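Local atomic coordinates of prolyl 4-hydroxylase (Paramecium bursaria Chlorella virus 1, PDB entry 5C5T), a protein that probably hydroxylates proline residues of collagen-like chains, as a metal-dependent dioxygenase that uses 2-oxoglutarate as co-substrate. Residues E122-A127 with I218-W223; M158-A163 with T187-W192; N55-K60 with T88-G93; R153-M158 with Q222-V227. All blocks are in the same frame, centred on the assembly; numbering follows the deposited sequence.

Contact 1. Residues E122-A127 with I218-W223; sequences EDVQVA and IIANQW. With AKG (2-oxoglutaric acid), chain C.
Q125 pairs with N221 and A127 with I219 as hydrogen-bonded antiparallel pairs, with the non-hydrogen-bonded pair V126–A220 between them; the two strand axes run at 155° to each other. Towards E122 a water takes over part of the ladder, donating to D123 O and N221 O while accepting from W223 N, and beyond it E122 N bonds directly to W223 O. The bend of Q222 at chi2 (64°) turns its amide back on the main chain, where NE2 donates to E122 O at 2.9 Å and also to W223 O. E122 N and Q222 NE2 approach W223 O from opposite faces of its carbonyl plane, and Q222 OE1 goes on to Q102. On the pocket face, N221 ND2 donates to Q125 OE1 at 3.1 Å, with that oxygen lying in the N221 amide plane, and makes a weak bond to O1 of 2-oxoglutarate at 3.0 Å. The Q125 amide lies near the CH2 and CZ3 end of the W223 ring, its plane at 85° to the ring plane. I219 CD1 meets C3 of the co-substrate at 3.6 Å. V126 CG1 packs on I218 CG2 at 3.7 Å on the other face. Strands 86-89 and 153-160 flank this pair in the major sheet of the double-stranded beta-helix, and helix 96-109 packs against V124 and Q222.

Contact 2. Residues M158-A163 with T187-W192; sequences MVYLKA and TSIFFW. With AKG (2-oxoglutaric acid), chain C.
M158 and I189 make a hydrogen-bonded antiparallel pair, M158 N to I189 O at 2.9 Å and I189 N to M158 O at 2.8 Å, followed by the close non-hydrogen-bonded pair V159–S188 and a last bond from Y160 N to T187 O; the axes run at 161°. At L161 the chain turns a corner away from strand 188-192. Within this pairing, S188 CA comes within 3.1 Å of M158 O as a CA-H...O contact. In M158, CG and SD both run out anti (chi1 179°, chi2 -173°), which carries SD to 3.9 Å from C4 of 2-oxoglutarate; the bend at chi3 turns only the methyl CE. These two strands are neighbours in the six-stranded sheet that forms one wall of the double-stranded beta-helix, the fold in which 2-oxoglutarate oxygenases hold co-substrate and metal between two sheets. Y160 crosses the line of I189 obliquely, its CE2 lying 3.9 Å from I189 CG1. The phenol OH bonds to T172 OG1, which itself binds the co-substrate, so Y160 probably steadies T172 from the second shell. T187 CB rests 4.2 Å from Y160 CD2, while its hydroxyl is held by D42. Away from the pocket, V159 CG2 meets S188 CB at 4.3 Å, and S188 packs in turn on I41 of the outer strand 38-41 and on F44.

Contact 3. Residues N55-K60 with T88-G93; sequences NAAIKK and TWFMPG
K60 lays its aliphatic chain over one face of the F90 ring and carries its ammonium on to the carbonyl of the preceding residue, W89. Bends at chi3 (64°) and chi4 (69°) curl the chain round: CE sits 3.7 Å from the F90 centroid as a CH-pi contact, almost on the ring normal, and NZ lies 4.5 Å from that centroid, over the face as a cation-pi partner. NZ donates to W89 O at 2.8 Å and forms a salt bridge with E94, so the ammonium has a carbonyl, a carboxylate and a ring face as partners. F90 is met at its edge by the helix: A57 N approaches in the plane of the ring, 3.9 Å from CZ, and A56 CB lies 4.1 Å from CE2. T88 uses both its branches. Its methyl CG2 meets A57 CB at 3.9 Å, whereas OG1 lies 3.5 Å from K60 CE, the T88 side chain crossing the lysine at about a right angle. The contact ties the C-terminal end of helix 47-59 to strand 86-89, at one border of the major sheet; T88, and F90 just past it, bond through the backbone to V126 and V124 of strand 120-129.

Contact 4. Residues R153-M158 with Q222-V227; sequences RLATLM and QWIRAV. With AKG (2-oxoglutaric acid), chain C.
A classic beta bulge sets L154 and A155 opposite the single residue I224 in the antiparallel ladder between strands 153-160 and 217-225: I224 O accepts from L154 N and, weakly at 3.4 Å, from A155 N. R153 runs extended from CG to NE, and this straight reach brings its guanidinium over the W223 indole, where it lies flat, planes 9° and centres 3.9 Å apart, with CD over the five-membered ring. N221 CB lies over the opposite face, toward its rim, and O2 of 2-oxoglutarate lies at the indole edge, in plane, 3.5 Å from CZ2. R225, also extended, has its guanidinium turned 63° from that of R153, whose CG lies over its face; R225 NH1 also bonds to D151 O. The two arginines come close, R153 NE to R225 NH2 at 3.5 Å, but E122 OE1 makes salt bridges with both and probably offsets the like charges. T156 lies alongside W223, with chi1 of -53° setting OG1 near the indole NE1; both atoms bond to OD2 of D140, a zinc ligand, and probably hold that carboxylate in place from the second shell. Away from the pocket, I224 CD1 meets the A155 methyl CB at 3.8 Å.

How the contacts relate
Contacts 1, 2 and 4 are buried pairings of one antiparallel sheet, whereas contact 3 is partly buried at its border. Contacts 1 and 4 share Q222 and W223 on strand 217-225, contacts 2 and 4 M158. All three touch 2-oxoglutarate: contact 1 through the N221 amide and I219, contact 2 through the M158 thioether it has in common with contact 4, while the W223 edge belongs to contacts 1 and 4 alike. Contact 1 also lends the carboxylate of E122 to the arginines of contact 4. Contact 3 joins the sheet by backbone bonds from T88 and F90 to contact 1, but replaces strand pairing with a lysine folded over an aromatic ring beside a helix.

Contact 1. Residues E122-A127 with I218-W223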
# COMPACT_ATOMS: atom_id res chain seq x y z
N GLU A 122 -5.80 9.39 -2.68
CA GLU A 122 -6.90 8.91 -1.84
C GLU A 122 -6.63 9.21 -0.35
O GLU A 122 -5.47 9.36 0.06
CB GLU A 122 -7.04 7.39 -2.06
CG GLU A 122 -8.29 6.75 -1.51
CD GLU A 122 -8.68 5.45 -2.21
OE1 GLU A 122 -8.06 5.10 -3.24
OE2 GLU A 122 -9.67 4.82 -1.77
N ASP A 123 -7.68 9.32 0.46
CA ASP A 123 -7.48 9.31 1.91
C ASP A 123 -6.67 8.08 2.32
O ASP A 123 -6.91 6.99 1.83
CB ASP A 123 -8.81 9.28 2.64
CG ASP A 123 -9.61 10.55 2.49
OD1 ASP A 123 -9.10 11.54 1.93
OD2 ASP A 123 -10.77 10.55 2.93
N VAL A 124 -5.76 8.23 3.28
CA VAL A 124 -4.95 7.11 3.72
C VAL A 124 -5.79 6.15 4.59
O VAL A 124 -6.59 6.58 5.43
CB VAL A 124 -3.71 7.62 4.49
CG1 VAL A 124 -2.99 6.52 5.22
CG2 VAL A 124 -2.76 8.35 3.55
N GLN A 125 -5.59 4.84 4.35
CA GLN A 125 -6.17 3.76 5.12
C GLN A 125 -5.09 3.13 5.99
O GLN A 125 -3.96 2.88 5.53
CB GLN A 125 -6.75 2.70 4.21
CG GLN A 125 -7.43 1.53 4.90
CD GLN A 125 -7.52 0.34 3.98
OE1 GLN A 125 -6.54 -0.38 3.78
NE2 GLN A 125 -8.70 0.11 3.42
N VAL A 126 -5.41 2.90 7.27
CA VAL A 126 -4.54 2.06 8.11
C VAL A 126 -5.29 0.74 8.39
O VAL A 126 -6.47 0.75 8.75
CB VAL A 126 -4.13 2.80 9.43
CG1 VAL A 126 -3.44 1.84 10.44
CG2 VAL A 126 -3.23 4.03 9.09
N ALA A 127 -4.61 -0.40 8.18
CA ALA A 127 -5.21 -1.69 8.38
C ALA A 127 -4.38 -2.55 9.31
O ALA A 127 -3.15 -2.43 9.33
CB ALA A 127 -5.36 -2.44 7.01
N ILE A 218 0.54 -4.14 10.97
CA ILE A 218 -0.20 -2.91 10.72
C ILE A 218 0.46 -2.19 9.53
O ILE A 218 1.69 -2.01 9.53
CB ILE A 218 -0.27 -2.00 11.97
CG1 ILE A 218 -0.73 -2.81 13.18
CG2 ILE A 218 -1.17 -0.82 11.67
CD1 ILE A 218 -0.84 -2.01 14.44
N ILE A 219 -0.36 -1.81 8.54
CA ILE A 219 0.07 -1.07 7.37
C ILE A 219 -0.71 0.24 7.19
O ILE A 219 -1.84 0.42 7.69
CB ILE A 219 -0.07 -1.96 6.12
CG1 ILE A 219 -1.53 -2.31 5.90
CG2 ILE A 219 0.83 -3.18 6.28
CD1 ILE A 219 -1.77 -3.09 4.62
N ALA A 220 -0.10 1.17 6.46
CA ALA A 220 -0.73 2.37 5.91
C ALA A 220 -0.69 2.34 4.37
O ALA A 220 0.36 2.12 3.77
CB ALA A 220 -0.07 3.61 6.44
N ASN A 221 -1.88 2.42 3.77
CA ASN A 221 -2.04 2.42 2.31
C ASN A 221 -2.33 3.78 1.78
O ASN A 221 -3.35 4.39 2.12
CB ASN A 221 -3.19 1.49 1.87
CG ASN A 221 -2.84 0.04 1.95
OD1 ASN A 221 -1.86 -0.40 1.40
ND2 ASN A 221 -3.71 -0.73 2.61
N GLN A 222 -1.42 4.26 0.94
CA GLN A 222 -1.63 5.52 0.16
C GLN A 222 -1.88 5.15 -1.31
O GLN A 222 -0.96 4.80 -2.01
CB GLN A 222 -0.45 6.46 0.29
CG GLN A 222 -0.57 7.71 -0.59
CD GLN A 222 -1.75 8.60 -0.20
OE1 GLN A 222 -1.66 9.40 0.73
NE2 GLN A 222 -2.88 8.41 -0.86
N TRP A 223 -3.12 5.21 -1.75
CA TRP A 223 -3.45 4.94 -3.14
C TRP A 223 -3.40 6.25 -3.94
O TRP A 223 -3.71 7.32 -3.45
CB TRP A 223 -4.82 4.18 -3.28
CG TRP A 223 -4.73 2.73 -2.84
CD1 TRP A 223 -4.01 1.75 -3.46
CD2 TRP A 223 -5.36 2.10 -1.70
NE1 TRP A 223 -4.14 0.57 -2.78
CE2 TRP A 223 -4.97 0.76 -1.70
CE3 TRP A 223 -6.21 2.56 -0.68
CZ2 TRP A 223 -5.38 -0.16 -0.70
CZ3 TRP A 223 -6.64 1.65 0.30
CH2 TRP A 223 -6.21 0.30 0.29
C1 AKG C . -4.09 -3.92 0.37
O1 AKG C . -4.50 -3.41 1.46
O2 AKG C . -4.68 -3.62 -0.70
C2 AKG C . -3.00 -4.95 0.39
O5 AKG C . -2.84 -5.62 -0.60
C3 AKG C . -2.14 -5.14 1.65
C4 AKG C . -1.03 -6.14 1.44
C5 AKG C . -0.43 -6.62 2.74
O3 AKG C . -1.11 -6.58 3.80
O4 AKG C . 0.77 -7.03 2.74
O HOH W 1 -5.11 5.59 0.20

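Contact 2. Residues M158-A163 with T187-W192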
# COMPACT_ATOMS: atom_id res chain seq x y z
N MET A 158 2.59 1.65 0.15
CA MET A 158 2.18 0.98 1.39
C MET A 158 3.36 1.04 2.37
O MET A 158 4.52 0.70 2.03
CB MET A 158 1.76 -0.47 1.16
CG MET A 158 1.33 -1.20 2.43
SD MET A 158 1.03 -2.97 2.22
CE MET A 158 2.59 -3.51 1.56
N VAL A 159 3.08 1.47 3.60
CA VAL A 159 4.10 1.53 4.66
C VAL A 159 3.82 0.50 5.72
O VAL A 159 2.68 0.43 6.20
CB VAL A 159 4.17 2.92 5.33
CG1 VAL A 159 5.42 3.00 6.21
CG2 VAL A 159 4.15 4.00 4.35
N TYR A 160 4.82 -0.30 6.09
CA TYR A 160 4.67 -1.21 7.26
C TYR A 160 4.86 -0.41 8.53
O TYR A 160 5.94 0.16 8.75
CB TYR A 160 5.70 -2.37 7.22
CG TYR A 160 5.62 -3.25 5.97
CD1 TYR A 160 4.56 -4.06 5.75
CD2 TYR A 160 6.64 -3.22 5.03
CE1 TYR A 160 4.48 -4.86 4.60
CE2 TYR A 160 6.56 -3.99 3.87
CZ TYR A 160 5.47 -4.81 3.67
OH TYR A 160 5.42 -5.61 2.53
N LEU A 161 3.81 -0.31 9.34
CA LEU A 161 3.91 0.40 10.62
C LEU A 161 4.34 -0.53 11.73
O LEU A 161 5.01 -0.08 12.66
CB LEU A 161 2.58 1.06 10.98
CG LEU A 161 1.99 1.99 9.92
CD1 LEU A 161 0.78 2.72 10.51
CD2 LEU A 161 2.93 2.98 9.35
N LYS A 162 3.92 -1.79 11.65
CA LYS A 162 4.28 -2.80 12.63
C LYS A 162 4.40 -4.16 11.94
O LYS A 162 3.51 -4.57 11.16
CB LYS A 162 3.26 -2.86 13.77
CG LYS A 162 3.68 -3.84 14.90
CD LYS A 162 2.83 -3.65 16.17
CE LYS A 162 3.42 -4.48 17.32
NZ LYS A 162 2.74 -4.15 18.61
N ALA A 163 5.51 -4.84 12.18
CA ALA A 163 5.76 -6.17 11.61
C ALA A 163 5.44 -7.31 12.59
O ALA A 163 5.52 -7.10 13.81
CB ALA A 163 7.20 -6.25 11.17
N THR A 187 9.47 0.66 6.61
CA THR A 187 9.74 0.37 5.20
C THR A 187 8.50 0.58 4.38
O THR A 187 7.41 0.21 4.81
CB THR A 187 10.21 -1.08 5.03
OG1 THR A 187 11.50 -1.28 5.69
CG2 THR A 187 10.33 -1.51 3.59
N SER A 188 8.68 1.17 3.21
CA SER A 188 7.57 1.28 2.25
C SER A 188 7.81 0.36 1.05
O SER A 188 8.95 0.07 0.65
CB SER A 188 7.36 2.74 1.75
OG SER A 188 8.51 3.22 1.05
N ILE A 189 6.69 -0.06 0.44
CA ILE A 189 6.69 -0.72 -0.85
C ILE A 189 5.80 0.10 -1.75
O ILE A 189 4.63 0.32 -1.44
CB ILE A 189 6.18 -2.17 -0.84
CG1 ILE A 189 6.99 -3.08 0.09
CG2 ILE A 189 6.23 -2.74 -2.22
CD1 ILE A 189 8.45 -3.28 -0.32
N PHE A 190 6.37 0.59 -2.83
CA PHE A 190 5.63 1.23 -3.93
C PHE A 190 5.39 0.23 -5.09
O PHE A 190 6.32 -0.47 -5.52
CB PHE A 190 6.39 2.45 -4.46
CG PHE A 190 5.75 3.09 -5.65
CD1 PHE A 190 4.76 4.04 -5.49
CD2 PHE A 190 6.09 2.71 -6.93
CE1 PHE A 190 4.16 4.64 -6.59
CE2 PHE A 190 5.48 3.29 -8.05
CZ PHE A 190 4.51 4.24 -7.87
N PHE A 191 4.16 0.14 -5.63
CA PHE A 191 4.01 -0.63 -6.83
C PHE A 191 2.97 -0.06 -7.77
O PHE A 191 1.98 0.54 -7.36
CB PHE A 191 3.66 -2.13 -6.53
CG PHE A 191 2.43 -2.35 -5.67
CD1 PHE A 191 2.51 -2.38 -4.29
CD2 PHE A 191 1.15 -2.59 -6.26
CE1 PHE A 191 1.38 -2.64 -3.51
CE2 PHE A 191 0.04 -2.80 -5.48
CZ PHE A 191 0.16 -2.86 -4.10
N TRP A 192 3.21 -0.29 -9.05
CA TRP A 192 2.28 0.17 -10.09
C TRP A 192 1.06 -0.74 -10.16
O TRP A 192 1.16 -1.95 -10.04
CB TRP A 192 2.97 0.23 -11.46
CG TRP A 192 3.94 1.34 -11.54
CD1 TRP A 192 5.28 1.26 -11.35
CD2 TRP A 192 3.65 2.71 -11.81
NE1 TRP A 192 5.85 2.51 -11.49
CE2 TRP A 192 4.87 3.41 -11.79
CE3 TRP A 192 2.47 3.42 -12.12
CZ2 TRP A 192 4.95 4.80 -12.02
CZ3 TRP A 192 2.55 4.80 -12.36
CH2 TRP A 192 3.78 5.46 -12.32
C1 AKG C . -4.09 -3.92 0.37
O1 AKG C . -4.50 -3.41 1.46
O2 AKG C . -4.68 -3.62 -0.70
C2 AKG C . -3.00 -4.95 0.39
O5 AKG C . -2.84 -5.62 -0.60
C3 AKG C . -2.14 -5.14 1.65
C4 AKG C . -1.03 -6.14 1.44
C5 AKG C . -0.43 -6.62 2.74
O3 AKG C . -1.11 -6.58 3.80
O4 AKG C . 0.77 -7.03 2.74

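Contact 3. Residues N55-K60 with T88-G93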
# COMPACT_ATOMS: atom_id res chain seq x y z
N ASN A 55 -0.93 4.59 17.17
CA ASN A 55 -1.74 5.06 18.30
C ASN A 55 -2.93 5.92 17.86
O ASN A 55 -3.99 5.76 18.42
CB ASN A 55 -0.83 5.78 19.32
CG ASN A 55 0.10 4.81 20.01
OD1 ASN A 55 -0.25 3.64 20.23
ND2 ASN A 55 1.33 5.24 20.27
N ALA A 56 -2.76 6.75 16.82
CA ALA A 56 -3.83 7.59 16.30
C ALA A 56 -4.89 6.68 15.69
O ALA A 56 -6.08 6.92 15.90
CB ALA A 56 -3.31 8.61 15.27
N ALA A 57 -4.48 5.63 14.99
CA ALA A 57 -5.45 4.69 14.40
C ALA A 57 -6.23 3.87 15.50
O ALA A 57 -7.43 3.66 15.39
CB ALA A 57 -4.72 3.75 13.41
N ILE A 58 -5.55 3.45 16.56
CA ILE A 58 -6.20 2.76 17.67
C ILE A 58 -7.24 3.69 18.29
O ILE A 58 -8.36 3.25 18.58
CB ILE A 58 -5.15 2.29 18.69
CG1 ILE A 58 -4.34 1.12 18.11
CG2 ILE A 58 -5.79 1.85 20.02
CD1 ILE A 58 -3.09 0.79 18.93
N LYS A 59 -6.90 4.97 18.46
CA LYS A 59 -7.87 5.93 19.03
C LYS A 59 -9.12 6.11 18.15
O LYS A 59 -10.18 6.49 18.67
CB LYS A 59 -7.19 7.28 19.30
CG LYS A 59 -6.26 7.23 20.53
CD LYS A 59 -6.02 8.62 21.13
CE LYS A 59 -5.10 8.58 22.35
NZ LYS A 59 -3.68 8.80 21.96
N LYS A 60 -9.01 5.79 16.86
CA LYS A 60 -10.15 5.83 15.92
C LYS A 60 -10.92 4.51 15.83
O LYS A 60 -11.87 4.40 15.04
CB LYS A 60 -9.65 6.23 14.53
CG LYS A 60 -9.21 7.66 14.47
CD LYS A 60 -8.21 7.90 13.32
CE LYS A 60 -8.74 7.67 11.91
NZ LYS A 60 -9.73 8.67 11.49
N THR A 88 -9.19 1.54 9.25
CA THR A 88 -9.73 2.87 9.45
C THR A 88 -9.17 3.84 8.42
O THR A 88 -8.16 3.54 7.75
CB THR A 88 -9.49 3.36 10.89
OG1 THR A 88 -10.21 4.56 11.12
CG2 THR A 88 -7.98 3.56 11.21
N TRP A 89 -9.87 4.95 8.22
CA TRP A 89 -9.48 6.00 7.26
C TRP A 89 -9.16 7.34 7.90
O TRP A 89 -9.83 7.74 8.83
CB TRP A 89 -10.59 6.25 6.24
CG TRP A 89 -10.96 5.07 5.41
CD1 TRP A 89 -11.96 4.17 5.67
CD2 TRP A 89 -10.39 4.68 4.12
NE1 TRP A 89 -12.05 3.25 4.64
CE2 TRP A 89 -11.09 3.53 3.69
CE3 TRP A 89 -9.39 5.20 3.31
CZ2 TRP A 89 -10.78 2.88 2.49
CZ3 TRP A 89 -9.09 4.54 2.10
CH2 TRP A 89 -9.79 3.42 1.70
N PHE A 90 -8.19 8.04 7.32
CA PHE A 90 -7.79 9.37 7.79
C PHE A 90 -8.20 10.43 6.78
O PHE A 90 -8.03 10.24 5.55
CB PHE A 90 -6.28 9.43 8.00
CG PHE A 90 -5.81 8.71 9.24
CD1 PHE A 90 -5.66 7.36 9.23
CD2 PHE A 90 -5.55 9.39 10.41
CE1 PHE A 90 -5.29 6.67 10.34
CE2 PHE A 90 -5.12 8.69 11.56
CZ PHE A 90 -4.99 7.31 11.51
N MET A 91 -8.80 11.51 7.28
CA MET A 91 -9.09 12.68 6.48
C MET A 91 -7.80 13.39 6.09
O MET A 91 -6.79 13.26 6.79
CB MET A 91 -10.00 13.63 7.22
CG MET A 91 -11.35 13.01 7.63
SD MET A 91 -12.36 12.55 6.22
CE MET A 91 -12.21 10.79 6.17
N PRO A 92 -7.84 14.12 4.97
CA PRO A 92 -6.72 14.98 4.57
C PRO A 92 -6.37 15.90 5.73
O PRO A 92 -7.28 16.46 6.37
CB PRO A 92 -7.25 15.74 3.37
CG PRO A 92 -8.35 14.87 2.81
CD PRO A 92 -8.95 14.18 4.00
N GLY A 93 -5.09 16.00 6.08
CA GLY A 93 -4.67 16.91 7.15
C GLY A 93 -5.02 16.52 8.58
O GLY A 93 -4.77 17.27 9.51

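Contact 4. Residues R153-M158 with Q222-V227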
# COMPACT_ATOMS: atom_id res chain seq x y z
N ARG A 153 -7.35 3.52 -9.73
CA ARG A 153 -6.11 3.51 -8.96
C ARG A 153 -4.91 3.18 -9.87
O ARG A 153 -4.91 2.19 -10.59
CB ARG A 153 -6.17 2.51 -7.82
CG ARG A 153 -7.03 2.95 -6.63
CD ARG A 153 -7.02 1.96 -5.54
NE ARG A 153 -7.88 2.35 -4.44
CZ ARG A 153 -8.41 1.50 -3.57
NH1 ARG A 153 -8.17 0.20 -3.71
NH2 ARG A 153 -9.18 1.95 -2.56
N LEU A 154 -3.94 4.08 -9.91
CA LEU A 154 -2.75 3.87 -10.75
C LEU A 154 -1.56 3.24 -10.03
O LEU A 154 -0.75 2.57 -10.68
CB LEU A 154 -2.33 5.18 -11.36
CG LEU A 154 -3.38 5.91 -12.18
CD1 LEU A 154 -2.84 7.21 -12.64
CD2 LEU A 154 -3.79 5.13 -13.38
N ALA A 155 -1.47 3.46 -8.74
CA ALA A 155 -0.33 3.00 -7.98
C ALA A 155 -0.67 2.96 -6.50
O ALA A 155 -1.66 3.57 -6.02
CB ALA A 155 0.90 3.89 -8.26
N THR A 156 0.16 2.24 -5.77
CA THR A 156 0.06 2.07 -4.33
C THR A 156 1.38 2.35 -3.63
O THR A 156 2.39 1.82 -4.05
CB THR A 156 -0.35 0.62 -3.95
OG1 THR A 156 -1.55 0.20 -4.65
CG2 THR A 156 -0.53 0.42 -2.44
N LEU A 157 1.35 3.13 -2.53
CA LEU A 157 2.49 3.27 -1.63
C LEU A 157 2.00 2.75 -0.28
O LEU A 157 1.10 3.29 0.33
CB LEU A 157 3.02 4.69 -1.60
CG LEU A 157 4.38 4.75 -0.88
CD1 LEU A 157 5.39 5.73 -1.47
CD2 LEU A 157 4.11 5.02 0.58
N MET A 158 2.59 1.65 0.15
CA MET A 158 2.18 0.98 1.39
C MET A 158 3.36 1.04 2.37
O MET A 158 4.52 0.70 2.03
CB MET A 158 1.76 -0.47 1.16
CG MET A 158 1.33 -1.20 2.43
SD MET A 158 1.03 -2.97 2.22
CE MET A 158 2.59 -3.51 1.56
N GLN A 222 -1.42 4.26 0.94
CA GLN A 222 -1.63 5.52 0.16
C GLN A 222 -1.88 5.15 -1.31
O GLN A 222 -0.96 4.80 -2.01
CB GLN A 222 -0.45 6.46 0.29
CG GLN A 222 -0.57 7.71 -0.59
CD GLN A 222 -1.75 8.60 -0.20
OE1 GLN A 222 -1.66 9.40 0.73
NE2 GLN A 222 -2.88 8.41 -0.86
N TRP A 223 -3.12 5.21 -1.75
CA TRP A 223 -3.45 4.94 -3.14
C TRP A 223 -3.40 6.25 -3.94
O TRP A 223 -3.71 7.32 -3.45
CB TRP A 223 -4.82 4.18 -3.28
CG TRP A 223 -4.73 2.73 -2.84
CD1 TRP A 223 -4.01 1.75 -3.46
CD2 TRP A 223 -5.36 2.10 -1.70
NE1 TRP A 223 -4.14 0.57 -2.78
CE2 TRP A 223 -4.97 0.76 -1.70
CE3 TRP A 223 -6.21 2.56 -0.68
CZ2 TRP A 223 -5.38 -0.16 -0.70
CZ3 TRP A 223 -6.64 1.65 0.30
CH2 TRP A 223 -6.21 0.30 0.29
N ILE A 224 -2.99 6.10 -5.19
CA ILE A 224 -2.78 7.14 -6.19
C ILE A 224 -3.78 6.88 -7.33
O ILE A 224 -3.78 5.80 -7.94
CB ILE A 224 -1.30 7.08 -6.67
CG1 ILE A 224 -0.39 7.25 -5.43
CG2 ILE A 224 -0.98 8.18 -7.75
CD1 ILE A 224 0.93 6.54 -5.51
N ARG A 225 -4.64 7.85 -7.55
CA ARG A 225 -5.71 7.76 -8.52
C ARG A 225 -5.62 8.67 -9.75
O ARG A 225 -5.15 9.79 -9.69
CB ARG A 225 -7.05 8.09 -7.85
CG ARG A 225 -7.52 6.98 -6.95
CD ARG A 225 -8.95 7.15 -6.67
NE ARG A 225 -9.42 6.19 -5.71
CZ ARG A 225 -10.28 5.21 -5.96
NH1 ARG A 225 -10.76 5.00 -7.18
NH2 ARG A 225 -10.65 4.42 -4.96
N ALA A 226 -6.06 8.14 -10.88
CA ALA A 226 -6.26 8.94 -12.08
C ALA A 226 -7.28 10.07 -11.83
O ALA A 226 -8.15 9.95 -10.95
CB ALA A 226 -6.72 8.05 -13.26
N VAL A 227 -7.21 11.13 -12.63
CA VAL A 227 -8.04 12.35 -12.48
C VAL A 227 -9.11 12.41 -13.56
O VAL A 227 -8.77 12.22 -14.72
CB VAL A 227 -7.17 13.63 -12.52
CG1 VAL A 227 -8.03 14.88 -12.63
CG2 VAL A 227 -6.28 13.69 -11.30
C1 AKG C . -4.09 -3.92 0.37
O1 AKG C . -4.50 -3.41 1.46
O2 AKG C . -4.68 -3.62 -0.70
C2 AKG C . -3.00 -4.95 0.39
O5 AKG C . -2.84 -5.62 -0.60
C3 AKG C . -2.14 -5.14 1.65
C4 AKG C . -1.03 -6.14 1.44
C5 AKG C . -0.43 -6.62 2.74
O3 AKG C . -1.11 -6.58 3.80
O4 AKG C . 0.77 -7.03 2.74